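Local coordinates for diaminobutyrate-pyruvate transaminase and L-2,4-diaminobutyrate decarboxylase (Vibrio parahaemolyticus, PDB 2QMA), which probably binds pyridoxal 5'-phosphate and decarboxylates L-2,4-diaminobutyrate through its glutamate-decarboxylase-like C-terminal domain, the part crystallised, probably with a transaminase activity in the full-length protein, at residues Asn413-Glu417 with Leu486-Asn490; Asn442-Arg446 with Val456-Thr460; Thr403-Ala407 with Pro422-Val427; Ile104-Pro110 with Lys469-Asn474. One frame throughout, in Å; residues are numbered along the deposited sequence.

Interaction 1: Asn413-Glu417 with Leu486-Asn490; sequences NDQFE and LSKIN
F416 sets its CG opposite the carbonyl carbon (chi1 -61°), which carries the ring toward helix 479-495, while N490 turns CG anti to its backbone N (chi1 -176°) and brings its amide oxygen in front of Q415. The ring meets the helix with its far end: F416 CZ lies 3.3 Å from L486 O, the carbonyl that also accepts the helical bond from N490 N. L486 CD2 covers one face in a CH-pi contact, 4.2 Å from the centroid and close to the ring normal. In the ring plane, I489 CG2 closes on the edge at 3.7 Å from F416 CE1. A polar pair lies beside these apolar contacts. The Q415 chain bends at chi2, and NE2 donates to N490 OD1 at 2.7 Å from somewhat outside the carbonyl plane, the two amides standing 83° apart. Water 1, offset over the second face of the F416 ring, gives one hydrogen to N490 OD1 (2.8 Å) and the other to Q415 O. Two donors thus grip OD1, which should limit the rotation of the N490 amide. N413 shapes the approach: its OD1 accepts from Q415 N in an Asx turn, inside a type I turn running to F416. F416 and L486 also pack on I410 of helix 389-411, and L486 and I489 rest on F470, tying outermost strand 416-418 to both helices beside the small antiparallel sheet.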
loop_
_atom_site.group_PDB
_atom_site.type_symbol
_atom_site.label_atom_id
_atom_site.label_comp_id
_atom_site.label_asym_id
_atom_site.label_seq_id
_atom_site.Cartn_x
_atom_site.Cartn_y
_atom_site.Cartn_z
ATOM N N ASN A 413 -26.679 0.768 33.974
ATOM C CA ASN A 413 -26.736 2.221 33.950
ATOM C C ASN A 413 -27.987 2.668 33.210
ATOM O O ASN A 413 -28.109 2.465 31.988
ATOM C CB ASN A 413 -25.466 2.791 33.300
ATOM C CG ASN A 413 -25.402 4.297 33.365
ATOM O OD1 ASN A 413 -26.328 4.996 32.965
ATOM N ND2 ASN A 413 -24.293 4.806 33.860
ATOM N N ASP A 414 -28.904 3.263 33.975
ATOM C CA ASP A 414 -30.219 3.708 33.491
ATOM C C ASP A 414 -30.133 4.800 32.413
ATOM O O ASP A 414 -31.130 5.054 31.723
ATOM C CB ASP A 414 -31.142 4.236 34.631
ATOM C CG ASP A 414 -30.770 3.725 36.061
ATOM O OD1 ASP A 414 -29.738 3.032 36.286
ATOM O OD2 ASP A 414 -31.551 4.051 36.990
ATOM N N GLN A 415 -28.966 5.446 32.284
ATOM C CA GLN A 415 -28.756 6.514 31.296
ATOM C C GLN A 415 -28.461 6.001 29.874
ATOM O O GLN A 415 -28.449 6.782 28.916
ATOM C CB GLN A 415 -27.639 7.471 31.752
ATOM C CG GLN A 415 -27.913 8.240 33.040
ATOM C CD GLN A 415 -29.057 9.227 32.874
ATOM O OE1 GLN A 415 -30.210 8.901 33.152
ATOM N NE2 GLN A 415 -28.751 10.420 32.372
ATOM N N PHE A 416 -28.256 4.686 29.745
ATOM C CA PHE A 416 -27.918 4.048 28.472
ATOM C C PHE A 416 -28.748 2.792 28.282
ATOM O O PHE A 416 -29.357 2.299 29.230
ATOM C CB PHE A 416 -26.417 3.713 28.394
ATOM C CG PHE A 416 -25.531 4.933 28.502
ATOM C CD1 PHE A 416 -25.271 5.703 27.380
ATOM C CD2 PHE A 416 -25.011 5.332 29.737
ATOM C CE1 PHE A 416 -24.485 6.864 27.456
ATOM C CE2 PHE A 416 -24.221 6.487 29.844
ATOM C CZ PHE A 416 -23.958 7.260 28.707
ATOM N N GLU A 417 -28.768 2.298 27.056
ATOM C CA GLU A 417 -29.378 1.024 26.742
ATOM C C GLU A 417 -28.391 0.189 25.923
ATOM O O GLU A 417 -27.929 0.609 24.864
ATOM C CB GLU A 417 -30.683 1.232 25.988
ATOM C CG GLU A 417 -31.252 -0.055 25.389
ATOM C CD GLU A 417 -32.531 0.162 24.580
ATOM O OE1 GLU A 417 -32.732 1.265 24.009
ATOM O OE2 GLU A 417 -33.317 -0.812 24.490
ATOM N N LEU A 486 -18.300 7.025 29.705
ATOM C CA LEU A 486 -19.774 7.031 29.787
ATOM C C LEU A 486 -20.312 8.319 30.447
ATOM O O LEU A 486 -21.344 8.837 30.042
ATOM C CB LEU A 486 -20.287 5.799 30.529
ATOM C CG LEU A 486 -20.035 4.474 29.802
ATOM C CD1 LEU A 486 -20.293 3.340 30.783
ATOM C CD2 LEU A 486 -20.978 4.352 28.625
ATOM N N SER A 487 -19.617 8.802 31.473
ATOM C CA SER A 487 -19.970 10.078 32.094
ATOM C C SER A 487 -19.910 11.258 31.101
ATOM O O SER A 487 -20.817 12.072 31.068
ATOM C CB SER A 487 -19.074 10.365 33.289
ATOM O OG SER A 487 -19.607 11.476 34.008
ATOM N N LYS A 488 -18.840 11.300 30.293
ATOM C CA LYS A 488 -18.627 12.322 29.255
ATOM C C LYS A 488 -19.751 12.286 28.254
ATOM O O LYS A 488 -20.243 13.335 27.845
ATOM C CB LYS A 488 -17.329 12.036 28.476
ATOM C CG LYS A 488 -16.064 12.286 29.240
ATOM C CD LYS A 488 -14.868 11.985 28.348
ATOM C CE LYS A 488 -13.766 11.299 29.117
ATOM N NZ LYS A 488 -12.926 12.207 29.903
ATOM N N ILE A 489 -20.135 11.076 27.841
ATOM C CA ILE A 489 -21.236 10.905 26.905
ATOM C C ILE A 489 -22.587 11.327 27.489
ATOM O O ILE A 489 -23.399 11.972 26.816
ATOM C CB ILE A 489 -21.311 9.467 26.334
ATOM C CG1 ILE A 489 -20.045 9.153 25.524
ATOM C CG2 ILE A 489 -22.577 9.305 25.464
ATOM C CD1 ILE A 489 -19.825 7.668 25.286
ATOM N N ASN A 490 -22.838 10.934 28.732
ATOM C CA ASN A 490 -24.062 11.352 29.405
ATOM C C ASN A 490 -24.175 12.868 29.505
ATOM O O ASN A 490 -25.204 13.445 29.202
ATOM C CB ASN A 490 -24.188 10.707 30.786
ATOM C CG ASN A 490 -25.495 11.049 31.445
ATOM O OD1 ASN A 490 -26.565 10.812 30.873
ATOM N ND2 ASN A 490 -25.424 11.670 32.610
HETATM O O HOH W 1 -27.415 9.461 28.631
#

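Interaction 2: Asn442-Arg446 with Val456-Thr460; sequences NKALR and VLGET
The R446 guanidinium meets L457 O and water 2 at its edge, near its own plane, while the carboxylate of E459 approaches it obliquely, the two planes 66° apart. Both direct bonds are weak: R446 NE reaches L457 O at 3.3 Å and R446 NH1 makes a salt bridge to E459 OE2 at 3.4 Å. The alkyl part comes closer, with R446 CD 3.0 Å from E459 OE2. Three waters bridge the two segments. Water 2 donates to E459 OE2 and K443 O, and water 4 takes a hydrogen from R446 NH2 (2.8 Å) and gives one to L457 O. Water 3 donates to R446 O and accepts from L457 N at 2.9 Å. At the outer end, E459 OE1 lies against K443 CG at 3.4 Å; inward, L445 CD1 touches L457 CD1. R446 NH2 also forms a long, weak ion pair with D133 of the second subunit. Helix 442-446 and strand 458-460 run nearly antiparallel (157°). Strand 426-431, helix 438-452 and strand 458-462 form a split beta-alpha-beta crossover, strand 465-471 lying between the two strands, in the C-terminal small domain of a fold type I pyridoxal-phosphate enzyme.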
loop_
_atom_site.group_PDB
_atom_site.type_symbol
_atom_site.label_atom_id
_atom_site.label_comp_id
_atom_site.label_asym_id
_atom_site.label_seq_id
_atom_site.Cartn_x
_atom_site.Cartn_y
_atom_site.Cartn_z
ATOM N N ASN A 442 -28.760 10.358 19.660
ATOM C CA ASN A 442 -27.502 9.628 19.501
ATOM C C ASN A 442 -26.684 10.025 18.272
ATOM O O ASN A 442 -25.446 10.058 18.317
ATOM C CB ASN A 442 -27.734 8.116 19.592
ATOM C CG ASN A 442 -28.059 7.679 20.990
ATOM O OD1 ASN A 442 -27.155 7.442 21.805
ATOM N ND2 ASN A 442 -29.357 7.566 21.296
ATOM N N LYS A 443 -27.358 10.361 17.178
ATOM C CA LYS A 443 -26.653 10.964 16.045
ATOM C C LYS A 443 -25.949 12.274 16.409
ATOM O O LYS A 443 -24.776 12.483 16.071
ATOM C CB LYS A 443 -27.601 11.190 14.871
ATOM C CG LYS A 443 -27.841 9.925 14.096
ATOM C CD LYS A 443 -27.965 10.226 12.615
ATOM C CE LYS A 443 -29.407 10.186 12.194
ATOM N NZ LYS A 443 -30.062 8.891 12.545
ATOM N N ALA A 444 -26.663 13.149 17.104
ATOM C CA ALA A 444 -26.138 14.452 17.411
ATOM C C ALA A 444 -24.981 14.318 18.418
ATOM O O ALA A 444 -23.931 14.932 18.240
ATOM C CB ALA A 444 -27.241 15.357 17.923
ATOM N N LEU A 445 -25.137 13.462 19.432
ATOM C CA LEU A 445 -24.066 13.357 20.403
ATOM C C LEU A 445 -22.793 12.737 19.807
ATOM O O LEU A 445 -21.691 13.170 20.146
ATOM C CB LEU A 445 -24.519 12.695 21.708
ATOM C CG LEU A 445 -24.517 11.214 21.965
ATOM C CD1 LEU A 445 -23.066 10.726 22.164
ATOM C CD2 LEU A 445 -25.375 10.964 23.210
ATOM N N ARG A 446 -22.937 11.795 18.878
ATOM C CA ARG A 446 -21.751 11.258 18.234
ATOM C C ARG A 446 -20.939 12.313 17.468
ATOM O O ARG A 446 -19.725 12.399 17.632
ATOM C CB ARG A 446 -22.059 10.071 17.337
ATOM C CG ARG A 446 -20.783 9.426 16.887
ATOM C CD ARG A 446 -20.841 9.242 15.442
ATOM N NE ARG A 446 -19.602 9.499 14.724
ATOM C CZ ARG A 446 -19.537 10.300 13.668
ATOM N NH1 ARG A 446 -20.625 10.932 13.238
ATOM N NH2 ARG A 446 -18.385 10.471 13.044
ATOM N N VAL A 456 -14.062 10.028 20.164
ATOM C CA VAL A 456 -14.238 9.460 18.830
ATOM C C VAL A 456 -15.023 8.152 18.981
ATOM O O VAL A 456 -14.492 7.131 19.447
ATOM C CB VAL A 456 -12.898 9.247 18.077
ATOM C CG1 VAL A 456 -13.195 8.688 16.656
ATOM C CG2 VAL A 456 -12.099 10.598 17.984
ATOM N N LEU A 457 -16.300 8.203 18.609
ATOM C CA LEU A 457 -17.230 7.100 18.834
ATOM C C LEU A 457 -17.739 6.567 17.507
ATOM O O LEU A 457 -17.861 7.321 16.547
ATOM C CB LEU A 457 -18.439 7.577 19.636
ATOM C CG LEU A 457 -18.118 8.106 21.030
ATOM C CD1 LEU A 457 -19.367 8.658 21.705
ATOM C CD2 LEU A 457 -17.410 7.009 21.870
ATOM N N GLY A 458 -18.033 5.277 17.462
ATOM C CA GLY A 458 -18.589 4.670 16.233
ATOM C C GLY A 458 -20.102 4.880 16.197
ATOM O O GLY A 458 -20.715 5.134 17.228
ATOM N N GLU A 459 -20.720 4.783 15.019
ATOM C CA GLU A 459 -22.175 4.821 14.984
ATOM C C GLU A 459 -22.670 3.865 13.944
ATOM O O GLU A 459 -22.114 3.787 12.852
ATOM C CB GLU A 459 -22.762 6.248 14.827
ATOM C CG GLU A 459 -23.158 6.698 13.443
ATOM C CD GLU A 459 -23.967 8.000 13.461
ATOM O OE1 GLU A 459 -25.198 7.960 13.189
ATOM O OE2 GLU A 459 -23.380 9.056 13.776
ATOM N N THR A 460 -23.666 3.072 14.302
ATOM C CA THR A 460 -24.202 2.138 13.332
ATOM C C THR A 460 -25.713 1.980 13.487
ATOM O O THR A 460 -26.357 2.784 14.154
ATOM C CB THR A 460 -23.426 0.810 13.343
ATOM O OG1 THR A 460 -23.764 0.048 12.173
ATOM C CG2 THR A 460 -23.679 -0.004 14.658
HETATM O O HOH W 2 -23.969 11.447 13.665
HETATM O O HOH W 3 -17.735 10.711 18.454
HETATM O O HOH W 4 -16.666 9.563 15.009
#

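Interaction 3: Thr403-Ala407 with Pro422-Val427; sequences TLEVA and PSLSTV
T403 and P422 meet most tightly: T403 CG2 stands 3.4 Å from P422 CB, closer than ordinary van der Waals contact, the two side chains passing alongside with reversed directions. The same methyl lies 3.6 Å from V427 CG2 and also touches the carbonyl oxygen of T426, so one small branch fills the bend where the incoming loop becomes strand. Its rotation follows from chi1 of -58°, which holds CG2 anti to the backbone N and turns OG1 beside that N. There T403 OG1 hydrogen-bonds to L399 O one helical turn back and also lies 3.2 Å from S425 CA. One turn further along the helix, A407 CB presses on the proline ring at 3.5 Å from P422 CG. L404 adds the tip of its chain, CD2 standing 4.3 Å from P422 CD on the more exposed flank, and V406 CG1 meets V427 CG2 on the buried one. The facing surfaces are therefore joined by apolar contact, with polar groups turned to other partners. S425 OG bonds to Y297 OH and I472 O, and T426 OG1 to D270 O, bonds that probably steady the loop; the S425 side chain is about 9 Å from that of K325, the predicted cofactor lysine. V427 continues into strand 426-431, paired through its backbone with F470 of strand 465-471. V406 packs on F470, while A407 and V427 touch L418 of strand 416-418, and helix 389-411 thereby packs against one face of the four-stranded antiparallel sheet.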
loop_
_atom_site.group_PDB
_atom_site.type_symbol
_atom_site.label_atom_id
_atom_site.label_comp_id
_atom_site.label_asym_id
_atom_site.label_seq_id
_atom_site.Cartn_x
_atom_site.Cartn_y
_atom_site.Cartn_z
ATOM N N THR A 403 -14.466 -6.131 27.477
ATOM C CA THR A 403 -15.636 -5.813 26.682
ATOM C C THR A 403 -16.908 -6.308 27.389
ATOM O O THR A 403 -17.914 -5.604 27.373
ATOM C CB THR A 403 -15.493 -6.407 25.242
ATOM O OG1 THR A 403 -14.303 -5.878 24.642
ATOM C CG2 THR A 403 -16.702 -6.089 24.393
ATOM N N LEU A 404 -16.863 -7.511 27.988
ATOM C CA LEU A 404 -18.020 -8.058 28.689
ATOM C C LEU A 404 -18.320 -7.202 29.921
ATOM O O LEU A 404 -19.489 -6.943 30.279
ATOM C CB LEU A 404 -17.775 -9.516 29.085
ATOM C CG LEU A 404 -17.580 -10.428 27.858
ATOM C CD1 LEU A 404 -17.119 -11.807 28.279
ATOM C CD2 LEU A 404 -18.864 -10.510 27.026
ATOM N N GLU A 405 -17.249 -6.755 30.564
ATOM C CA GLU A 405 -17.375 -5.890 31.741
ATOM C C GLU A 405 -18.000 -4.523 31.429
ATOM O O GLU A 405 -18.819 -4.019 32.210
ATOM C CB GLU A 405 -16.006 -5.713 32.384
ATOM C CG GLU A 405 -15.528 -6.961 33.126
ATOM C CD GLU A 405 -14.150 -6.777 33.731
ATOM O OE1 GLU A 405 -13.477 -5.742 33.476
ATOM O OE2 GLU A 405 -13.738 -7.687 34.466
ATOM N N VAL A 406 -17.594 -3.926 30.308
ATOM C CA VAL A 406 -18.164 -2.656 29.826
ATOM C C VAL A 406 -19.632 -2.825 29.436
ATOM O O VAL A 406 -20.449 -2.004 29.812
ATOM C CB VAL A 406 -17.328 -2.033 28.690
ATOM C CG1 VAL A 406 -18.040 -0.777 28.032
ATOM C CG2 VAL A 406 -15.930 -1.691 29.220
ATOM N N ALA A 407 -19.958 -3.902 28.709
ATOM C CA ALA A 407 -21.361 -4.216 28.413
ATOM C C ALA A 407 -22.163 -4.279 29.704
ATOM O O ALA A 407 -23.219 -3.661 29.783
ATOM C CB ALA A 407 -21.509 -5.504 27.596
ATOM N N PRO A 422 -21.854 -8.493 23.497
ATOM C CA PRO A 422 -20.626 -8.450 22.688
ATOM C C PRO A 422 -20.134 -9.828 22.274
ATOM O O PRO A 422 -20.388 -10.798 22.978
ATOM C CB PRO A 422 -19.594 -7.808 23.629
ATOM C CG PRO A 422 -20.372 -7.212 24.753
ATOM C CD PRO A 422 -21.618 -8.040 24.880
ATOM N N SER A 423 -19.402 -9.891 21.163
ATOM C CA SER A 423 -18.830 -11.146 20.654
ATOM C C SER A 423 -17.318 -11.066 20.547
ATOM O O SER A 423 -16.616 -12.077 20.515
ATOM C CB SER A 423 -19.446 -11.494 19.298
ATOM O OG SER A 423 -20.871 -11.619 19.443
ATOM N N LEU A 424 -16.787 -9.855 20.523
ATOM C CA LEU A 424 -15.341 -9.711 20.439
ATOM C C LEU A 424 -14.926 -8.528 21.304
ATOM O O LEU A 424 -14.952 -8.631 22.537
ATOM C CB LEU A 424 -14.864 -9.586 18.977
ATOM C CG LEU A 424 -13.561 -10.344 18.645
ATOM C CD1 LEU A 424 -13.470 -10.605 17.170
ATOM C CD2 LEU A 424 -12.322 -9.550 19.130
ATOM N N SER A 425 -14.545 -7.425 20.679
ATOM C CA SER A 425 -14.174 -6.233 21.476
ATOM C C SER A 425 -14.989 -4.980 21.146
ATOM O O SER A 425 -14.569 -3.841 21.488
ATOM C CB SER A 425 -12.659 -5.980 21.416
ATOM O OG SER A 425 -12.243 -5.398 20.187
ATOM N N THR A 426 -16.151 -5.173 20.502
ATOM C CA THR A 426 -17.064 -4.053 20.254
ATOM C C THR A 426 -18.223 -4.028 21.272
ATOM O O THR A 426 -18.658 -5.082 21.800
ATOM C CB THR A 426 -17.659 -4.018 18.785
ATOM O OG1 THR A 426 -18.525 -5.146 18.577
ATOM C CG2 THR A 426 -16.562 -4.004 17.728
ATOM N N VAL A 427 -18.736 -2.823 21.525
ATOM C CA VAL A 427 -19.912 -2.671 22.354
ATOM C C VAL A 427 -20.894 -1.748 21.627
ATOM O O VAL A 427 -20.519 -0.688 21.178
ATOM C CB VAL A 427 -19.548 -2.112 23.749
ATOM C CG1 VAL A 427 -20.812 -1.852 24.596
ATOM C CG2 VAL A 427 -18.634 -3.075 24.481
#

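Interaction 4: Ile104-Pro110 with Lys469-Asn474; sequences IAHLHTP and KFTILN
A loop beside the predicted cofactor lysine K325 is pinned here to the end of strand 465-471, T471 taking hold of I104 and A105, with an inverse gamma turn centred on L107 just beyond. T471 N donates to I104 O at 2.8 Å, and T471 OG1 gives its hydrogen to A105 O at 2.7 Å, both donors standing above the carbonyl plane. With chi1 at -58°, OG1 turns beside the T471 backbone N and CG2 points the other way, meeting L107 CD2 at 3.6 Å. F470 CA adds a C-H...O contact to I104 O, and I104 CG2 touches F470 CD1 obliquely. Farther on, L473 wedges into the loop: CD1 lies 3.8 Å from T109 CA, CD2 approaches L107, and CB backs onto the ring of P110. Water 5 lies between H106 O and T471 O, 2.7 Å from the latter. Water 6 joins H106 ND1 to K469 NZ, which also has a salt bridge to D270, while H106 NE2 bonds to D133 of the second subunit. T109 OG1 bonds to K325 O, and the L107 side chain is about 4 Å from that of K325. I104 O and A105 O are thus met by the T471 backbone N-H and hydroxyl, an arrangement that would hold the loop firmly between the small domain, the probable cofactor site and the dimer partner.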
loop_
_atom_site.group_PDB
_atom_site.type_symbol
_atom_site.label_atom_id
_atom_site.label_comp_id
_atom_site.label_asym_id
_atom_site.label_seq_id
_atom_site.Cartn_x
_atom_site.Cartn_y
_atom_site.Cartn_z
ATOM N N ILE A 104 -12.010 5.623 20.265
ATOM C CA ILE A 104 -12.499 4.277 20.548
ATOM C C ILE A 104 -13.625 3.859 19.613
ATOM O O ILE A 104 -14.528 3.121 20.027
ATOM C CB ILE A 104 -12.958 4.172 22.064
ATOM C CG1 ILE A 104 -12.913 2.722 22.542
ATOM C CG2 ILE A 104 -14.312 4.808 22.276
ATOM C CD1 ILE A 104 -12.958 2.500 24.094
ATOM N N ALA A 105 -13.575 4.324 18.355
ATOM C CA ALA A 105 -14.675 4.156 17.417
ATOM C C ALA A 105 -14.541 2.923 16.498
ATOM O O ALA A 105 -15.498 2.149 16.347
ATOM C CB ALA A 105 -14.805 5.398 16.544
ATOM N N HIS A 106 -13.368 2.790 15.875
ATOM C CA HIS A 106 -13.181 1.970 14.659
ATOM C C HIS A 106 -12.024 1.007 14.803
ATOM O O HIS A 106 -11.294 1.024 15.812
ATOM C CB HIS A 106 -12.848 2.898 13.467
ATOM C CG HIS A 106 -13.805 4.038 13.296
ATOM N ND1 HIS A 106 -15.159 3.853 13.114
ATOM C CD2 HIS A 106 -13.598 5.373 13.242
ATOM C CE1 HIS A 106 -15.748 5.026 12.978
ATOM N NE2 HIS A 106 -14.826 5.966 13.065
ATOM N N LEU A 107 -11.823 0.180 13.776
ATOM C CA LEU A 107 -10.667 -0.713 13.759
ATOM C C LEU A 107 -9.445 0.069 13.309
ATOM O O LEU A 107 -8.873 -0.179 12.243
ATOM C CB LEU A 107 -10.948 -1.931 12.871
ATOM C CG LEU A 107 -11.978 -2.894 13.479
ATOM C CD1 LEU A 107 -12.449 -3.945 12.450
ATOM C CD2 LEU A 107 -11.445 -3.626 14.731
ATOM N N HIS A 108 -9.067 1.019 14.154
ATOM C CA HIS A 108 -8.016 1.984 13.893
ATOM C C HIS A 108 -7.133 1.931 15.142
ATOM O O HIS A 108 -7.501 2.442 16.189
ATOM C CB HIS A 108 -8.611 3.372 13.702
ATOM C CG HIS A 108 -7.591 4.443 13.439
ATOM N ND1 HIS A 108 -7.815 5.772 13.734
ATOM C CD2 HIS A 108 -6.339 4.377 12.923
ATOM C CE1 HIS A 108 -6.751 6.480 13.392
ATOM N NE2 HIS A 108 -5.844 5.654 12.896
ATOM N N THR A 109 -5.968 1.291 14.997
ATOM C CA THR A 109 -5.206 0.765 16.110
ATOM C C THR A 109 -4.141 1.723 16.656
ATOM O O THR A 109 -3.446 2.429 15.878
ATOM C CB THR A 109 -4.617 -0.656 15.712
ATOM O OG1 THR A 109 -4.452 -1.471 16.871
ATOM C CG2 THR A 109 -3.318 -0.567 14.914
ATOM N N PRO A 110 -4.019 1.785 17.992
ATOM C CA PRO A 110 -2.868 2.508 18.535
ATOM C C PRO A 110 -1.607 1.646 18.249
ATOM O O PRO A 110 -1.595 0.429 18.523
ATOM C CB PRO A 110 -3.196 2.636 20.035
ATOM C CG PRO A 110 -4.078 1.419 20.348
ATOM C CD PRO A 110 -4.872 1.192 19.048
ATOM N N LYS A 469 -21.044 3.054 19.100
ATOM C CA LYS A 469 -20.108 1.944 19.139
ATOM C C LYS A 469 -18.753 2.298 19.750
ATOM O O LYS A 469 -18.140 3.329 19.415
ATOM C CB LYS A 469 -19.889 1.358 17.723
ATOM C CG LYS A 469 -18.796 0.294 17.660
ATOM C CD LYS A 469 -18.774 -0.429 16.273
ATOM C CE LYS A 469 -18.268 0.485 15.155
ATOM N NZ LYS A 469 -18.111 -0.332 13.874
ATOM N N PHE A 470 -18.306 1.416 20.634
ATOM C CA PHE A 470 -16.939 1.346 21.103
ATOM C C PHE A 470 -16.320 0.157 20.341
ATOM O O PHE A 470 -16.873 -0.964 20.352
ATOM C CB PHE A 470 -16.840 0.976 22.605
ATOM C CG PHE A 470 -17.382 1.995 23.598
ATOM C CD1 PHE A 470 -17.579 3.342 23.282
ATOM C CD2 PHE A 470 -17.611 1.584 24.916
ATOM C CE1 PHE A 470 -18.050 4.265 24.292
ATOM C CE2 PHE A 470 -18.056 2.482 25.909
ATOM C CZ PHE A 470 -18.294 3.814 25.587
ATOM N N THR A 471 -15.161 0.397 19.744
ATOM C CA THR A 471 -14.248 -0.650 19.309
ATOM C C THR A 471 -13.041 -0.633 20.237
ATOM O O THR A 471 -12.137 0.232 20.120
ATOM C CB THR A 471 -13.864 -0.446 17.835
ATOM O OG1 THR A 471 -15.072 -0.451 17.068
ATOM C CG2 THR A 471 -12.971 -1.607 17.335
ATOM N N ILE A 472 -13.071 -1.513 21.230
ATOM C CA ILE A 472 -12.009 -1.532 22.238
ATOM C C ILE A 472 -10.748 -2.231 21.717
ATOM O O ILE A 472 -10.744 -3.443 21.433
ATOM C CB ILE A 472 -12.460 -2.184 23.566
ATOM C CG1 ILE A 472 -13.803 -1.596 24.036
ATOM C CG2 ILE A 472 -11.336 -2.010 24.638
ATOM C CD1 ILE A 472 -14.573 -2.492 25.065
ATOM N N LEU A 473 -9.678 -1.469 21.566
ATOM C CA LEU A 473 -8.441 -2.050 21.051
ATOM C C LEU A 473 -7.293 -1.888 21.999
ATOM O O LEU A 473 -6.503 -2.797 22.178
ATOM C CB LEU A 473 -8.040 -1.480 19.689
ATOM C CG LEU A 473 -8.903 -1.752 18.444
ATOM C CD1 LEU A 473 -8.273 -1.131 17.179
ATOM C CD2 LEU A 473 -9.204 -3.259 18.249
ATOM N N ASN A 474 -7.181 -0.702 22.582
ATOM C CA ASN A 474 -6.078 -0.411 23.493
ATOM C C ASN A 474 -6.177 -1.365 24.707
ATOM O O ASN A 474 -7.208 -1.383 25.392
ATOM C CB ASN A 474 -6.150 1.051 23.912
ATOM C CG ASN A 474 -4.965 1.493 24.740
ATOM O OD1 ASN A 474 -4.275 0.682 25.374
ATOM N ND2 ASN A 474 -4.721 2.802 24.753
HETATM O O HOH W 5 -11.158 2.021 18.410
HETATM O O HOH W 6 -16.348 1.515 12.246
#

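How the interactions relate
All four interactions reach the four-stranded antiparallel sheet. Interaction 4 lies nearest the chain centre and is the most extensive; interaction 1 is the most peripheral, yet F416 is buried. Interactions 1 and 2 touch through I489, which packs on L445 and L457, and F470 links interactions 1 and 4. Neighbouring strands join the rest: G458 N approaches K469 O between interactions 2 and 4, V427 N approaches F470 O between 3 and 4. The chemistry changes with place: apolar packing in interaction 3, buried backbone and hydroxyl bonds in 4, weak charged bonds and waters at the partly buried 2, and an amide pair bordering a buried ring in 1.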